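Local coordinates for nucleoid-associated protein HP_0035 (Helicobacter pylori, PDB 3F42), which probably binds DNA as a homodimer and alters its conformation, and may take part in nucleoid organisation and gene regulation, at the interface of chains A and B. Sequence-based numbering; all coordinates share one arbitrary frame. Chains: chain A/B, protein HP0035.

The interface of chains A and B. Residues chain A 50, 53, 67, 70-71, 74; chain B 50, 53, 55, 70, 74.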
loop_
_atom_site.group_PDB
_atom_site.type_symbol
_atom_site.label_atom_id
_atom_site.label_comp_id
_atom_site.label_asym_id
_atom_site.label_seq_id
_atom_site.Cartn_x
_atom_site.Cartn_y
_atom_site.Cartn_z
ATOM N N LEU A 50 -19.118 -9.060 15.575
ATOM C CA LEU A 50 -20.437 -9.162 16.184
ATOM C C LEU A 50 -20.374 -8.347 17.469
ATOM O O LEU A 50 -19.565 -8.648 18.353
ATOM C CB LEU A 50 -20.740 -10.644 16.443
ATOM C CG LEU A 50 -22.100 -10.908 17.062
ATOM C CD1 LEU A 50 -23.228 -10.460 16.125
ATOM C CD2 LEU A 50 -22.177 -12.438 17.328
ATOM N N LEU A 53 -25.981 -9.110 20.540
ATOM C CA LEU A 53 -26.716 -10.352 20.239
ATOM C C LEU A 53 -27.808 -10.406 21.303
ATOM O O LEU A 53 -27.495 -10.319 22.515
ATOM C CB LEU A 53 -25.743 -11.534 20.313
ATOM C CG LEU A 53 -26.220 -12.918 19.876
ATOM C CD1 LEU A 53 -25.049 -13.730 19.340
ATOM C CD2 LEU A 53 -26.787 -13.630 21.067
ATOM N N GLN A 67 -31.489 -21.991 17.700
ATOM C CA GLN A 67 -30.287 -22.197 16.867
ATOM C C GLN A 67 -30.500 -21.867 15.397
ATOM O O GLN A 67 -29.636 -21.261 14.749
ATOM C CB GLN A 67 -29.787 -23.616 17.051
ATOM C CG GLN A 67 -29.200 -23.804 18.468
ATOM C CD GLN A 67 -28.713 -25.213 18.777
ATOM O OE1 GLN A 67 -27.973 -25.408 19.727
ATOM N NE2 GLN A 67 -29.146 -26.202 17.995
ATOM N N LEU A 70 -30.829 -18.077 15.148
ATOM C CA LEU A 70 -29.480 -17.495 15.284
ATOM C C LEU A 70 -28.695 -17.645 13.999
ATOM O O LEU A 70 -28.124 -16.667 13.486
ATOM C CB LEU A 70 -28.700 -18.131 16.431
ATOM C CG LEU A 70 -29.115 -17.582 17.799
ATOM C CD1 LEU A 70 -28.663 -18.564 18.897
ATOM C CD2 LEU A 70 -28.499 -16.164 18.052
HETATM N N MSE A 71 -28.640 -18.850 13.465
HETATM C CA MSE A 71 -27.878 -19.055 12.229
HETATM C C MSE A 71 -28.402 -18.229 11.041
HETATM O O MSE A 71 -27.590 -17.702 10.267
HETATM C CB MSE A 71 -27.879 -20.527 11.860
HETATM C CG MSE A 71 -26.980 -21.305 12.775
HETATM SE SE MSE A 71 -26.784 -23.141 12.160
HETATM C CE MSE A 71 -25.880 -22.800 10.509
ATOM N N LEU A 74 -27.470 -14.495 11.780
ATOM C CA LEU A 74 -26.003 -14.323 11.711
ATOM C C LEU A 74 -25.537 -14.402 10.273
ATOM O O LEU A 74 -24.754 -13.541 9.811
ATOM C CB LEU A 74 -25.306 -15.354 12.574
ATOM C CG LEU A 74 -25.460 -15.062 14.072
ATOM C CD1 LEU A 74 -25.090 -16.330 14.849
ATOM C CD2 LEU A 74 -24.575 -13.858 14.542
ATOM N N LEU B 50 -21.544 -19.337 8.048
ATOM C CA LEU B 50 -21.698 -20.018 9.324
ATOM C C LEU B 50 -22.455 -21.308 9.030
ATOM O O LEU B 50 -23.603 -21.256 8.610
ATOM C CB LEU B 50 -22.461 -19.115 10.343
ATOM C CG LEU B 50 -22.747 -19.730 11.700
ATOM C CD1 LEU B 50 -21.469 -20.082 12.489
ATOM C CD2 LEU B 50 -23.669 -18.813 12.569
ATOM N N LEU B 53 -23.744 -24.393 14.421
ATOM C CA LEU B 53 -23.848 -23.680 15.701
ATOM C C LEU B 53 -24.509 -24.617 16.681
ATOM O O LEU B 53 -25.609 -25.162 16.412
ATOM C CB LEU B 53 -24.663 -22.362 15.550
ATOM C CG LEU B 53 -24.866 -21.419 16.767
ATOM C CD1 LEU B 53 -24.911 -19.945 16.325
ATOM C CD2 LEU B 53 -26.155 -21.741 17.509
ATOM N N ILE B 55 -25.273 -25.171 20.958
ATOM C CA ILE B 55 -25.314 -24.622 22.323
ATOM C C ILE B 55 -25.679 -25.737 23.285
ATOM O O ILE B 55 -26.684 -26.403 23.111
ATOM C CB ILE B 55 -26.341 -23.456 22.416
ATOM C CG1 ILE B 55 -25.988 -22.379 21.366
ATOM C CG2 ILE B 55 -26.429 -22.873 23.866
ATOM C CD1 ILE B 55 -27.132 -21.404 21.124
ATOM N N LEU B 70 -21.635 -17.048 23.000
ATOM C CA LEU B 70 -21.945 -17.061 21.577
ATOM C C LEU B 70 -21.149 -15.993 20.828
ATOM O O LEU B 70 -20.483 -16.299 19.850
ATOM C CB LEU B 70 -23.432 -16.904 21.289
ATOM C CG LEU B 70 -24.282 -18.132 21.501
ATOM C CD1 LEU B 70 -25.757 -17.689 21.616
ATOM C CD2 LEU B 70 -24.098 -19.071 20.299
ATOM N N LEU B 74 -18.242 -16.852 17.930
ATOM C CA LEU B 74 -18.532 -16.322 16.603
ATOM C C LEU B 74 -17.424 -15.347 16.185
ATOM O O LEU B 74 -16.936 -15.423 15.064
ATOM C CB LEU B 74 -19.919 -15.652 16.551
ATOM C CG LEU B 74 -21.067 -16.713 16.618
ATOM C CD1 LEU B 74 -22.354 -15.974 16.995
ATOM C CD2 LEU B 74 -21.239 -17.444 15.287
HETATM O O HOH W 1 -27.037 -27.905 20.251
#
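The side-chain carbonyl oxygen OE1 of A:Gln67 accepts a hydrogen bond from the backbone N of B:Ile55 at 3.0 Å, across the homodimer interface of this YbaB/EbfC-family protein. The bond is somewhat bent, 148° at the hydrogen, and the N-H comes from a direction tilted 29° out of the plane of the amide carbonyl. Water 1 sits 2.7 Å from the same OE1 of A:Gln67 and 3.2 Å from B:Ile55 O, bridging the glutamine to the end of strand 50-55. Because A:Gln67 is extended beyond CG, its amide reaches from helix 63-93 to the backbone of B:Ile55, while its CG packs on CD2 of B:Leu53.

The other branch of B:Leu53, CD1, touches CD1 of A:Leu74, and its CB packs 3.8 Å from CG of the selenomethionine A:Met71. B:Leu53 and A:Met71 run past each other in opposite directions. A bend at chi3 (65°) turns the A:Met71 methyl CE toward the carbonyl O of B:Leu50.

Near the two-fold, CD1 of A:Leu74 and CD1 of B:Leu74 meet at 3.5 Å, tighter than usual methyl packing. CD1 of A:Leu74 also lies 3.7 Å from CD2 of B:Leu50; the twin contact, CD1 of B:Leu74 to CD2 of A:Leu50, is 3.6 Å. A:Leu70 and B:Leu70 meet tip to tip, CD1 to CD1 at 4.1 Å.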